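PDB 7L0Y: VP2, which self-assembles into a T=1 icosahedral capsid of 60 copies, about 26 nm across, which forms the protein shell of human bocavirus 1. Local coordinates for residues A[100-105]-A[455-460]; A[31-36]-A[81-86]; A[75-80]-A[395-400]; A[227-232]-A[509-514]. All blocks are in the same frame, centred on the assembly; numbering follows the deposited sequence.

Interaction 1 (A[100-105]-A[455-460]); sequences PKAMQV and EIVWEV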
loop_
_atom_site.group_PDB
_atom_site.type_symbol
_atom_site.label_atom_id
_atom_site.label_comp_id
_atom_site.label_asym_id
_atom_site.label_seq_id
_atom_site.Cartn_x
_atom_site.Cartn_y
_atom_site.Cartn_z
ATOM N N PRO A 100 -10.778 14.491 90.020
ATOM C CA PRO A 100 -11.534 15.232 89.011
ATOM C C PRO A 100 -10.725 15.346 87.728
ATOM O O PRO A 100 -9.505 15.497 87.758
ATOM C CB PRO A 100 -11.753 16.594 89.669
ATOM C CG PRO A 100 -10.632 16.726 90.599
ATOM C CD PRO A 100 -10.322 15.364 91.111
ATOM N N LYS A 101 -11.413 15.250 86.598
ATOM C CA LYS A 101 -10.782 15.276 85.287
ATOM C C LYS A 101 -11.188 16.494 84.473
ATOM O O LYS A 101 -10.342 17.316 84.119
ATOM C CB LYS A 101 -11.125 13.998 84.522
ATOM C CG LYS A 101 -10.447 13.891 83.183
ATOM C CD LYS A 101 -10.888 12.642 82.460
ATOM C CE LYS A 101 -10.330 12.589 81.056
ATOM N NZ LYS A 101 -8.847 12.508 81.074
ATOM N N ALA A 102 -12.469 16.616 84.149
ATOM C CA ALA A 102 -12.984 17.753 83.412
ATOM C C ALA A 102 -14.114 18.381 84.207
ATOM O O ALA A 102 -14.824 17.700 84.945
ATOM C CB ALA A 102 -13.474 17.347 82.026
ATOM N N MET A 103 -14.265 19.690 84.062
ATOM C CA MET A 103 -15.307 20.427 84.754
ATOM C C MET A 103 -15.993 21.357 83.770
ATOM O O MET A 103 -15.350 21.937 82.897
ATOM C CB MET A 103 -14.737 21.215 85.921
ATOM C CG MET A 103 -15.765 21.917 86.767
ATOM S SD MET A 103 -15.007 22.640 88.227
ATOM C CE MET A 103 -16.399 23.469 88.977
ATOM N N GLN A 104 -17.306 21.473 83.899
ATOM C CA GLN A 104 -18.098 22.319 83.020
ATOM C C GLN A 104 -19.133 23.034 83.868
ATOM O O GLN A 104 -19.914 22.383 84.564
ATOM C CB GLN A 104 -18.758 21.478 81.934
ATOM C CG GLN A 104 -19.419 22.240 80.832
ATOM C CD GLN A 104 -19.899 21.311 79.742
ATOM O OE1 GLN A 104 -19.648 20.108 79.791
ATOM N NE2 GLN A 104 -20.599 21.856 78.758
ATOM N N VAL A 105 -19.139 24.359 83.821
ATOM C CA VAL A 105 -20.096 25.164 84.568
ATOM C C VAL A 105 -20.907 25.988 83.585
ATOM O O VAL A 105 -20.343 26.673 82.730
ATOM C CB VAL A 105 -19.403 26.073 85.595
ATOM C CG1 VAL A 105 -20.415 26.974 86.246
ATOM C CG2 VAL A 105 -18.714 25.244 86.642
ATOM N N GLU A 455 -20.840 20.269 86.134
ATOM C CA GLU A 455 -20.701 18.896 85.684
ATOM C C GLU A 455 -19.232 18.516 85.698
ATOM O O GLU A 455 -18.427 19.118 84.987
ATOM C CB GLU A 455 -21.299 18.728 84.295
ATOM C CG GLU A 455 -21.268 17.324 83.769
ATOM C CD GLU A 455 -22.000 17.205 82.460
ATOM O OE1 GLU A 455 -22.557 18.224 82.008
ATOM O OE2 GLU A 455 -22.012 16.104 81.871
ATOM N N ILE A 456 -18.884 17.520 86.502
ATOM C CA ILE A 456 -17.501 17.091 86.651
ATOM C C ILE A 456 -17.384 15.658 86.169
ATOM O O ILE A 456 -18.191 14.805 86.547
ATOM C CB ILE A 456 -17.003 17.205 88.099
ATOM C CG1 ILE A 456 -17.004 18.654 88.553
ATOM C CG2 ILE A 456 -15.602 16.678 88.217
ATOM C CD1 ILE A 456 -16.635 18.810 89.975
ATOM N N VAL A 457 -16.392 15.397 85.334
ATOM C CA VAL A 457 -15.988 14.038 85.014
ATOM C C VAL A 457 -14.892 13.646 85.991
ATOM O O VAL A 457 -13.890 14.348 86.130
ATOM C CB VAL A 457 -15.508 13.920 83.564
ATOM C CG1 VAL A 457 -15.031 12.519 83.294
ATOM C CG2 VAL A 457 -16.624 14.283 82.622
ATOM N N TRP A 458 -15.095 12.544 86.689
ATOM C CA TRP A 458 -14.146 12.059 87.675
ATOM C C TRP A 458 -13.439 10.847 87.098
ATOM O O TRP A 458 -14.089 9.865 86.737
ATOM C CB TRP A 458 -14.862 11.693 88.969
ATOM C CG TRP A 458 -15.500 12.846 89.637
ATOM C CD1 TRP A 458 -16.746 13.324 89.415
ATOM C CD2 TRP A 458 -14.945 13.642 90.680
ATOM N NE1 TRP A 458 -16.994 14.388 90.230
ATOM C CE2 TRP A 458 -15.902 14.600 91.024
ATOM C CE3 TRP A 458 -13.729 13.635 91.355
ATOM C CZ2 TRP A 458 -15.682 15.547 92.004
ATOM C CZ3 TRP A 458 -13.516 14.567 92.323
ATOM C CH2 TRP A 458 -14.482 15.514 92.640
ATOM N N GLU A 459 -12.122 10.915 87.000
ATOM C CA GLU A 459 -11.352 9.731 86.658
ATOM C C GLU A 459 -11.231 8.861 87.896
ATOM O O GLU A 459 -10.785 9.320 88.946
ATOM C CB GLU A 459 -9.977 10.112 86.125
ATOM C CG GLU A 459 -9.181 8.935 85.634
ATOM C CD GLU A 459 -7.831 9.337 85.091
ATOM O OE1 GLU A 459 -7.525 10.547 85.098
ATOM O OE2 GLU A 459 -7.064 8.446 84.673
ATOM N N VAL A 460 -11.645 7.611 87.783
ATOM C CA VAL A 460 -11.805 6.771 88.957
ATOM C C VAL A 460 -11.209 5.409 88.642
ATOM O O VAL A 460 -11.064 5.030 87.478
ATOM C CB VAL A 460 -13.297 6.678 89.354
ATOM C CG1 VAL A 460 -14.042 5.678 88.492
ATOM C CG2 VAL A 460 -13.464 6.464 90.825
#
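Pro100 lies over one face of the Trp458 ring. Its CB sits 4.1 Å from the centroid of the six-membered ring, a CH-pi contact, and CD comes 3.5 Å from CZ3 near the rim. Ile456 CG2 covers the rim of the same face and meets Pro100 CB. Further along, Met103 CG, anti to its own backbone N (chi1 -175°), passes Ile456 CG1 at 3.9 Å. The other side carries Ala102, Gln104, Glu455 and Val457. There Gln104 and Glu455 run side by side, and their amide and carboxylate planes are nearly parallel.

The backbones hold these side chains in place. Gln104 and Glu455 exchange two N-H...O=C bonds, and Val457 N donates to Ala102 O (2.8 Å). Val457 O then takes two donors: Lys101 N at 2.7 Å, and Ala102 N more weakly at 3.3 Å. Outside the pair, Glu459 forms a salt bridge with Arg99. Strand 30-42 flanks 455-460, and strand 215-232 flanks 100-105. Lys101 and Ala102 facing Val457 together make a classic beta bulge. It shifts the register by one residue within the antiparallel pairing of strand D (95-118) with the last strand (446-462) of the BIDG sheet of the parvovirus jelly roll.

Interaction 2 (A[31-36]-A[81-86]); sequences VVTKNT and CHFSPQ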
loop_
_atom_site.group_PDB
_atom_site.type_symbol
_atom_site.label_atom_id
_atom_site.label_comp_id
_atom_site.label_asym_id
_atom_site.label_seq_id
_atom_site.Cartn_x
_atom_site.Cartn_y
_atom_site.Cartn_z
ATOM N N VAL A 31 -16.635 8.545 86.666
ATOM C CA VAL A 31 -17.867 8.931 87.328
ATOM C C VAL A 31 -18.183 10.344 86.880
ATOM O O VAL A 31 -17.316 11.220 86.921
ATOM C CB VAL A 31 -17.754 8.846 88.861
ATOM C CG1 VAL A 31 -18.997 9.393 89.513
ATOM C CG2 VAL A 31 -17.540 7.417 89.283
ATOM N N VAL A 32 -19.402 10.557 86.415
ATOM C CA VAL A 32 -19.860 11.876 86.014
ATOM C C VAL A 32 -20.886 12.338 87.028
ATOM O O VAL A 32 -21.861 11.634 87.289
ATOM C CB VAL A 32 -20.454 11.868 84.597
ATOM C CG1 VAL A 32 -21.003 13.228 84.270
ATOM C CG2 VAL A 32 -19.403 11.474 83.604
ATOM N N THR A 33 -20.657 13.503 87.613
ATOM C CA THR A 33 -21.617 14.122 88.509
ATOM C C THR A 33 -22.203 15.344 87.827
ATOM O O THR A 33 -21.482 16.106 87.182
ATOM C CB THR A 33 -20.977 14.501 89.848
ATOM O OG1 THR A 33 -19.851 15.356 89.632
ATOM C CG2 THR A 33 -20.540 13.265 90.610
ATOM N N LYS A 34 -23.513 15.511 87.950
ATOM C CA LYS A 34 -24.228 16.651 87.404
ATOM C C LYS A 34 -25.025 17.289 88.523
ATOM O O LYS A 34 -25.729 16.594 89.254
ATOM C CB LYS A 34 -25.161 16.232 86.276
ATOM C CG LYS A 34 -24.464 15.684 85.075
ATOM C CD LYS A 34 -25.457 15.330 84.001
ATOM C CE LYS A 34 -26.413 14.247 84.451
ATOM N NZ LYS A 34 -25.734 12.951 84.736
ATOM N N ASN A 35 -24.912 18.598 88.660
ATOM C CA ASN A 35 -25.602 19.321 89.713
ATOM C C ASN A 35 -26.098 20.648 89.181
ATOM O O ASN A 35 -25.357 21.366 88.518
ATOM C CB ASN A 35 -24.689 19.574 90.907
ATOM C CG ASN A 35 -24.487 18.358 91.752
ATOM O OD1 ASN A 35 -25.326 18.029 92.575
ATOM N ND2 ASN A 35 -23.373 17.672 91.552
ATOM N N THR A 36 -27.341 20.974 89.478
ATOM C CA THR A 36 -27.886 22.282 89.173
ATOM C C THR A 36 -28.387 22.882 90.469
ATOM O O THR A 36 -28.977 22.182 91.290
ATOM C CB THR A 36 -29.031 22.218 88.165
ATOM O OG1 THR A 36 -28.664 21.377 87.079
ATOM C CG2 THR A 36 -29.277 23.578 87.592
ATOM N N CYS A 81 -20.896 19.196 97.667
ATOM C CA CYS A 81 -21.357 19.869 96.467
ATOM C C CYS A 81 -21.664 18.877 95.354
ATOM O O CYS A 81 -22.741 18.920 94.754
ATOM C CB CYS A 81 -20.284 20.868 96.032
ATOM S SG CYS A 81 -20.570 21.765 94.517
ATOM N N HIS A 82 -20.722 17.994 95.054
ATOM C CA HIS A 82 -20.765 17.194 93.844
ATOM C C HIS A 82 -21.316 15.788 94.016
ATOM O O HIS A 82 -21.589 15.131 93.013
ATOM C CB HIS A 82 -19.357 17.123 93.268
ATOM C CG HIS A 82 -18.736 18.467 93.096
ATOM N ND1 HIS A 82 -19.154 19.358 92.137
ATOM C CD2 HIS A 82 -17.775 19.098 93.805
ATOM C CE1 HIS A 82 -18.451 20.470 92.238
ATOM N NE2 HIS A 82 -17.604 20.336 93.241
ATOM N N PHE A 83 -21.494 15.304 95.232
ATOM C CA PHE A 83 -21.886 13.923 95.455
ATOM C C PHE A 83 -23.028 13.866 96.448
ATOM O O PHE A 83 -22.965 14.484 97.511
ATOM C CB PHE A 83 -20.726 13.072 95.987
ATOM C CG PHE A 83 -19.615 12.871 95.011
ATOM C CD1 PHE A 83 -19.681 11.876 94.068
ATOM C CD2 PHE A 83 -18.493 13.668 95.049
ATOM C CE1 PHE A 83 -18.654 11.697 93.173
ATOM C CE2 PHE A 83 -17.472 13.486 94.159
ATOM C CZ PHE A 83 -17.551 12.503 93.222
ATOM N N SER A 84 -24.067 13.133 96.097
ATOM C CA SER A 84 -25.060 12.792 97.085
ATOM C C SER A 84 -24.446 11.827 98.083
ATOM O O SER A 84 -23.434 11.190 97.803
ATOM C CB SER A 84 -26.288 12.177 96.428
ATOM O OG SER A 84 -26.015 10.931 95.832
ATOM N N PRO A 85 -25.022 11.722 99.272
ATOM C CA PRO A 85 -24.528 10.715 100.218
ATOM C C PRO A 85 -24.514 9.313 99.638
ATOM O O PRO A 85 -23.616 8.526 99.942
ATOM C CB PRO A 85 -25.507 10.846 101.385
ATOM C CG PRO A 85 -26.009 12.210 101.279
ATOM C CD PRO A 85 -26.084 12.551 99.855
ATOM N N GLN A 86 -25.496 8.985 98.805
ATOM C CA GLN A 86 -25.504 7.710 98.106
ATOM C C GLN A 86 -24.307 7.583 97.179
ATOM O O GLN A 86 -23.592 6.579 97.197
ATOM C CB GLN A 86 -26.799 7.580 97.317
ATOM C CG GLN A 86 -26.963 6.295 96.557
ATOM C CD GLN A 86 -27.045 5.106 97.463
ATOM O OE1 GLN A 86 -26.117 4.311 97.548
ATOM N NE2 GLN A 86 -28.147 4.997 98.181
#
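Thr33 packs its methyl group against the turn at His82 and Phe83. CG2 lies 3.2 Å from His82 O and 3.5 Å from Phe83 CE1. Its approach to the Phe83 ring is oblique, and the two side chains cross at about a right angle. Val31 CG1 reaches the edge of that ring near its plane, 4.3 Å from CE1. This end is buried and more closely packed, with the methyl set between a carbonyl oxygen and a ring. The other branch of Thr33 is polar. With chi1 at 56°, OG1 stands between the backbone N and the carbonyl carbon, and it is bonded to Trp458 NE1. The Trp458 ring also meets the ring of Phe83.

In the jelly roll, strand 30-42 is strand B of the BIDG sheet. The turn over it leads from the short helix 79-82 into helix 85-94, the helix that parvovirus capsid proteins carry between strands C and D. Ser84 is the N-cap of that second helix, and its OG is bonded to Asp87 N.

Toward Asn35, which is partly exposed, the contact is looser. Its ND2 makes a long, weak hydrogen bond to His82 O (3.4 Å). Cys81 O is 3.5 Å from the same ND2, but the angle is too poor for a bond. The His82 side chain turns away from the strand. Cys81 SG lies 3.4 Å above its ring plane, toward the rim, and His82 NE2 is bonded to Phe76 O.

Interaction 3 (A[75-80]-A[395-400]); sequences NFNQYS and PIWCKK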
loop_
_atom_site.group_PDB
_atom_site.type_symbol
_atom_site.label_atom_id
_atom_site.label_comp_id
_atom_site.label_asym_id
_atom_site.label_seq_id
_atom_site.Cartn_x
_atom_site.Cartn_y
_atom_site.Cartn_z
ATOM N N ASN A 75 -18.638 29.468 94.769
ATOM C CA ASN A 75 -17.675 28.589 95.417
ATOM C C ASN A 75 -18.141 27.148 95.283
ATOM O O ASN A 75 -19.128 26.748 95.905
ATOM C CB ASN A 75 -17.495 28.964 96.880
ATOM C CG ASN A 75 -16.407 28.173 97.539
ATOM O OD1 ASN A 75 -15.473 27.725 96.887
ATOM N ND2 ASN A 75 -16.517 27.993 98.840
ATOM N N PHE A 76 -17.428 26.370 94.481
ATOM C CA PHE A 76 -17.739 24.965 94.267
ATOM C C PHE A 76 -16.890 24.021 95.099
ATOM O O PHE A 76 -16.974 22.811 94.900
ATOM C CB PHE A 76 -17.605 24.621 92.791
ATOM C CG PHE A 76 -18.592 25.320 91.939
ATOM C CD1 PHE A 76 -19.854 24.800 91.763
ATOM C CD2 PHE A 76 -18.280 26.525 91.352
ATOM C CE1 PHE A 76 -20.768 25.454 90.989
ATOM C CE2 PHE A 76 -19.191 27.180 90.586
ATOM C CZ PHE A 76 -20.435 26.647 90.402
ATOM N N ASN A 77 -16.065 24.527 96.011
ATOM C CA ASN A 77 -15.015 23.689 96.576
ATOM C C ASN A 77 -15.527 22.976 97.828
ATOM O O ASN A 77 -15.453 23.469 98.953
ATOM C CB ASN A 77 -13.808 24.560 96.877
ATOM C CG ASN A 77 -12.601 23.773 97.256
ATOM O OD1 ASN A 77 -12.425 22.644 96.825
ATOM N ND2 ASN A 77 -11.749 24.369 98.061
ATOM N N GLN A 78 -15.952 21.736 97.608
ATOM C CA GLN A 78 -16.358 20.794 98.637
ATOM C C GLN A 78 -16.896 19.563 97.926
ATOM O O GLN A 78 -17.376 19.666 96.801
ATOM C CB GLN A 78 -17.414 21.395 99.571
ATOM C CG GLN A 78 -17.788 20.524 100.732
ATOM C CD GLN A 78 -18.615 21.242 101.750
ATOM O OE1 GLN A 78 -18.728 22.458 101.718
ATOM N NE2 GLN A 78 -19.235 20.491 102.646
ATOM N N TYR A 79 -16.861 18.413 98.597
ATOM C CA TYR A 79 -17.331 17.193 97.953
ATOM C C TYR A 79 -18.843 17.051 98.051
ATOM O O TYR A 79 -19.481 16.546 97.125
ATOM C CB TYR A 79 -16.624 15.967 98.530
ATOM C CG TYR A 79 -15.178 15.860 98.127
ATOM C CD1 TYR A 79 -14.822 15.335 96.901
ATOM C CD2 TYR A 79 -14.169 16.257 98.979
ATOM C CE1 TYR A 79 -13.513 15.226 96.532
ATOM C CE2 TYR A 79 -12.860 16.152 98.616
ATOM C CZ TYR A 79 -12.537 15.636 97.393
ATOM O OH TYR A 79 -11.224 15.531 97.033
ATOM N N SER A 80 -19.430 17.470 99.174
ATOM C CA SER A 80 -20.881 17.419 99.314
ATOM C C SER A 80 -21.570 18.187 98.205
ATOM O O SER A 80 -22.714 17.884 97.852
ATOM C CB SER A 80 -21.297 17.973 100.667
ATOM O OG SER A 80 -20.848 17.138 101.707
ATOM N N PRO A 395 -13.316 20.266 102.011
ATOM C CA PRO A 395 -12.949 20.971 100.781
ATOM C C PRO A 395 -12.127 20.086 99.867
ATOM O O PRO A 395 -11.369 19.226 100.315
ATOM C CB PRO A 395 -12.115 22.146 101.292
ATOM C CG PRO A 395 -12.571 22.340 102.677
ATOM C CD PRO A 395 -12.897 21.000 103.211
ATOM N N ILE A 396 -12.273 20.314 98.569
ATOM C CA ILE A 396 -11.555 19.506 97.594
ATOM C C ILE A 396 -10.128 20.008 97.427
ATOM O O ILE A 396 -9.160 19.293 97.708
ATOM C CB ILE A 396 -12.304 19.483 96.253
ATOM C CG1 ILE A 396 -13.697 18.903 96.444
ATOM C CG2 ILE A 396 -11.547 18.658 95.249
ATOM C CD1 ILE A 396 -14.566 19.038 95.245
ATOM N N TRP A 397 -9.974 21.242 96.972
ATOM C CA TRP A 397 -8.672 21.791 96.648
ATOM C C TRP A 397 -8.363 22.990 97.526
ATOM O O TRP A 397 -9.244 23.591 98.137
ATOM C CB TRP A 397 -8.583 22.230 95.186
ATOM C CG TRP A 397 -9.593 23.257 94.830
ATOM C CD1 TRP A 397 -9.503 24.597 95.037
ATOM C CD2 TRP A 397 -10.837 23.039 94.169
ATOM N NE1 TRP A 397 -10.625 25.225 94.573
ATOM C CE2 TRP A 397 -11.459 24.289 94.028
ATOM C CE3 TRP A 397 -11.490 21.905 93.690
ATOM C CZ2 TRP A 397 -12.702 24.437 93.432
ATOM C CZ3 TRP A 397 -12.717 22.055 93.099
ATOM C CH2 TRP A 397 -13.314 23.310 92.975
ATOM N N CYS A 398 -7.078 23.305 97.604
ATOM C CA CYS A 398 -6.608 24.632 97.957
ATOM C C CYS A 398 -5.634 25.065 96.879
ATOM O O CYS A 398 -5.046 24.229 96.197
ATOM C CB CYS A 398 -5.932 24.674 99.323
ATOM S SG CYS A 398 -5.446 26.343 99.846
ATOM N N LYS A 399 -5.475 26.368 96.713
ATOM C CA LYS A 399 -4.511 26.857 95.742
ATOM C C LYS A 399 -3.122 26.905 96.360
ATOM O O LYS A 399 -2.945 27.383 97.483
ATOM C CB LYS A 399 -4.913 28.236 95.242
ATOM C CG LYS A 399 -4.002 28.756 94.159
ATOM C CD LYS A 399 -4.433 30.109 93.673
ATOM C CE LYS A 399 -3.408 30.669 92.720
ATOM N NZ LYS A 399 -3.248 29.803 91.523
ATOM N N LYS A 400 -2.144 26.387 95.627
ATOM C CA LYS A 400 -0.752 26.492 96.042
ATOM C C LYS A 400 -0.321 27.950 95.993
ATOM O O LYS A 400 -0.503 28.605 94.963
ATOM C CB LYS A 400 0.151 25.683 95.125
ATOM C CG LYS A 400 -0.104 24.213 95.116
ATOM C CD LYS A 400 0.699 23.539 94.019
ATOM C CE LYS A 400 0.408 22.051 93.965
ATOM N NZ LYS A 400 1.121 21.368 92.863
#
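Asn77 lays its side-chain amide flat over one face of the Trp397 indole. The two planes are only 16° apart. OD1 is 3.1 Å above the centre of the ring system, and Asn77 CB makes a CH-pi contact with the six-membered ring. The same amide also grips the backbone of Trp397 at both ends. Trp397 N donates to Asn77 OD1 at 2.8 Å, in the carbonyl plane and on a lone pair, with an almost straight N-H...O angle of 169°. Asn77 ND2 donates to Trp397 O at 2.6 Å. Ile396 N adds a weak bond to OD1 at 2.9 Å. The amide can therefore hardly rotate. Asn77 reaches this place with CG anti to its backbone N (chi1 -171°). The indole CG lies between its backbone N and carbonyl carbon, which turns the ring face under the Asn77 amide.

Ile396 faces a second ring. Its CG1 stands over the centre of Tyr79, 3.4 Å from the centroid and nearly along the ring normal. CG2 lies near the hydroxyl end, 3.6 Å from Tyr79 OH, while CD1 turns to Gln78 O at 3.3 Å. Pro395 packs at the backbone of Gln78. Cys398 packs on Trp274 of a neighbouring subunit.

Segment 75-80 links strand 71-74 to the helices before strand D (95-118) of the jelly roll. Segment 395-400 belongs to the GH loop, the long insertion between strands G (215-232) and H (424-429). Phe76 packs on Met103 of strand 95-118, and Tyr79 on Trp458 of strand 446-462. Strand 397-399 pairs in parallel with strand 416-418.

Interaction 4 (A[227-232]-A[509-514]); sequences VNNERA and MPVKTN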
loop_
_atom_site.group_PDB
_atom_site.type_symbol
_atom_site.label_atom_id
_atom_site.label_comp_id
_atom_site.label_asym_id
_atom_site.label_seq_id
_atom_site.Cartn_x
_atom_site.Cartn_y
_atom_site.Cartn_z
ATOM N N VAL A 227 -6.713 11.421 94.843
ATOM C CA VAL A 227 -7.058 11.182 96.235
ATOM C C VAL A 227 -7.314 9.692 96.411
ATOM O O VAL A 227 -8.186 9.113 95.757
ATOM C CB VAL A 227 -8.251 12.040 96.681
ATOM C CG1 VAL A 227 -9.261 12.117 95.621
ATOM C CG2 VAL A 227 -8.899 11.423 97.905
ATOM N N ASN A 228 -6.526 9.070 97.277
ATOM C CA ASN A 228 -6.498 7.629 97.408
ATOM C C ASN A 228 -7.460 7.170 98.488
ATOM O O ASN A 228 -7.515 7.734 99.578
ATOM C CB ASN A 228 -5.089 7.162 97.751
ATOM C CG ASN A 228 -4.089 7.529 96.693
ATOM O OD1 ASN A 228 -3.062 8.130 96.982
ATOM N ND2 ASN A 228 -4.375 7.167 95.456
ATOM N N ASN A 229 -8.235 6.145 98.173
ATOM C CA ASN A 229 -9.084 5.505 99.155
ATOM C C ASN A 229 -8.513 4.112 99.398
ATOM O O ASN A 229 -8.865 3.149 98.721
ATOM C CB ASN A 229 -10.516 5.459 98.632
ATOM C CG ASN A 229 -11.500 4.978 99.646
ATOM O OD1 ASN A 229 -11.341 5.188 100.838
ATOM N ND2 ASN A 229 -12.538 4.317 99.174
ATOM N N GLU A 230 -7.680 3.997 100.425
ATOM C CA GLU A 230 -7.070 2.736 100.813
ATOM C C GLU A 230 -6.625 2.813 102.258
ATOM O O GLU A 230 -6.233 3.872 102.748
ATOM C CB GLU A 230 -5.870 2.359 99.937
ATOM C CG GLU A 230 -6.206 1.742 98.599
ATOM C CD GLU A 230 -4.979 1.541 97.744
ATOM O OE1 GLU A 230 -3.950 2.182 98.033
ATOM O OE2 GLU A 230 -5.021 0.712 96.815
ATOM N N ARG A 231 -6.621 1.666 102.911
ATOM C CA ARG A 231 -6.274 1.567 104.314
ATOM C C ARG A 231 -5.037 0.701 104.460
ATOM O O ARG A 231 -4.947 -0.372 103.859
ATOM C CB ARG A 231 -7.415 0.958 105.118
ATOM C CG ARG A 231 -7.198 1.017 106.602
ATOM C CD ARG A 231 -8.313 0.339 107.331
ATOM N NE ARG A 231 -8.215 -1.110 107.239
ATOM C CZ ARG A 231 -7.576 -1.859 108.127
ATOM N NH1 ARG A 231 -7.528 -3.171 107.977
ATOM N NH2 ARG A 231 -7.012 -1.294 109.179
ATOM N N ALA A 232 -4.087 1.170 105.254
ATOM C CA ALA A 232 -2.984 0.339 105.702
ATOM C C ALA A 232 -3.447 -0.491 106.890
ATOM O O ALA A 232 -3.877 0.061 107.905
ATOM C CB ALA A 232 -1.782 1.193 106.087
ATOM N N MET A 509 -18.668 9.409 106.143
ATOM C CA MET A 509 -18.070 8.414 105.267
ATOM C C MET A 509 -16.695 8.851 104.786
ATOM O O MET A 509 -16.520 9.177 103.608
ATOM C CB MET A 509 -18.995 8.145 104.086
ATOM C CG MET A 509 -20.295 7.508 104.481
ATOM S SD MET A 509 -21.411 7.327 103.091
ATOM C CE MET A 509 -21.987 9.013 102.915
ATOM N N PRO A 510 -15.696 8.872 105.663
ATOM C CA PRO A 510 -14.349 9.244 105.233
ATOM C C PRO A 510 -13.743 8.191 104.322
ATOM O O PRO A 510 -14.231 7.068 104.209
ATOM C CB PRO A 510 -13.582 9.349 106.550
ATOM C CG PRO A 510 -14.300 8.441 107.449
ATOM C CD PRO A 510 -15.736 8.532 107.092
ATOM N N VAL A 511 -12.669 8.577 103.647
ATOM C CA VAL A 511 -11.944 7.643 102.802
ATOM C C VAL A 511 -10.909 6.908 103.641
ATOM O O VAL A 511 -10.764 7.168 104.839
ATOM C CB VAL A 511 -11.281 8.356 101.612
ATOM C CG1 VAL A 511 -12.329 8.957 100.708
ATOM C CG2 VAL A 511 -10.319 9.421 102.098
ATOM N N LYS A 512 -10.205 5.971 103.013
ATOM C CA LYS A 512 -9.083 5.250 103.608
ATOM C C LYS A 512 -9.481 4.461 104.847
ATOM O O LYS A 512 -8.631 4.098 105.660
ATOM C CB LYS A 512 -7.958 6.213 103.961
ATOM C CG LYS A 512 -7.427 6.942 102.788
ATOM C CD LYS A 512 -6.432 7.960 103.231
ATOM C CE LYS A 512 -5.903 8.694 102.043
ATOM N NZ LYS A 512 -4.919 9.692 102.449
ATOM N N THR A 513 -10.769 4.209 105.017
ATOM C CA THR A 513 -11.254 3.376 106.101
ATOM C C THR A 513 -11.683 1.979 105.685
ATOM O O THR A 513 -12.014 1.177 106.560
ATOM C CB THR A 513 -12.419 4.079 106.813
ATOM O OG1 THR A 513 -12.913 3.260 107.879
ATOM C CG2 THR A 513 -13.516 4.390 105.848
ATOM N N ASN A 514 -11.667 1.650 104.398
ATOM C CA ASN A 514 -12.397 0.500 103.889
ATOM C C ASN A 514 -11.527 -0.476 103.117
ATOM O O ASN A 514 -11.403 -1.637 103.504
ATOM C CB ASN A 514 -13.546 0.962 102.981
ATOM C CG ASN A 514 -14.651 1.665 103.730
ATOM O OD1 ASN A 514 -14.774 1.561 104.946
ATOM N ND2 ASN A 514 -15.496 2.356 102.990
#
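Asn229 points its OD1 at the backbone of Lys512. The hydrogen bond from Lys512 N is 2.6 Å long and lies in the carbonyl plane of the amide. Asn229 CG is anti to its own backbone N (chi1 -172°), which swings the amide across to the loop. Val511 packs against the same oxygen, with CB 3.3 Å from Asn229 OD1. ND2 is bonded to Thr92 O and Tyr95 O, so both ends of the amide are held.

The Lys512 chain is extended beyond CG and runs past two carbonyls. Its CB lies 3.2 Å from Glu230 O, and its CE is 3.1 Å from Asn228 O. Arg231 places CB 3.4 Å from Lys512 O. Its chain bends at chi3 (75°), and the guanidinium is bonded to Asn516 OD1 and Leu355 O.

The contact joins the end of strand G (215-232) of the jelly roll to the C-terminal segment, where the Arg231 backbone also bonds to Ile515 and Lys517. A single hydrogen bond crosses between the segments; the other polar groups largely find partners elsewhere. Arg387 O and Asp404 of a neighbouring subunit, the latter through a salt bridge, probably stabilise the charge on Lys512 NZ.

In the fold
From the N terminus, 31-36 opens interaction 2 and 75-80 opens interaction 3. Interaction 2 closes at 81-86, a short loop of 44 residues between its segments. Interactions 1 and 4 then open at 100-105 and 227-232. The long loops close in the order 3, 1, 4, at 395-400, 455-460 and 509-514. None nests inside another. Interaction 3 crosses all the others, and interactions 1 and 4 cross each other, while interaction 2 lies in series with both of those. Interactions 1 and 2 meet where strands 30-42 and 446-462 pair. Helix 79-82 links interactions 2 and 3. Strand 215-232 carries the sheet on to interaction 4 and the C-terminal segment.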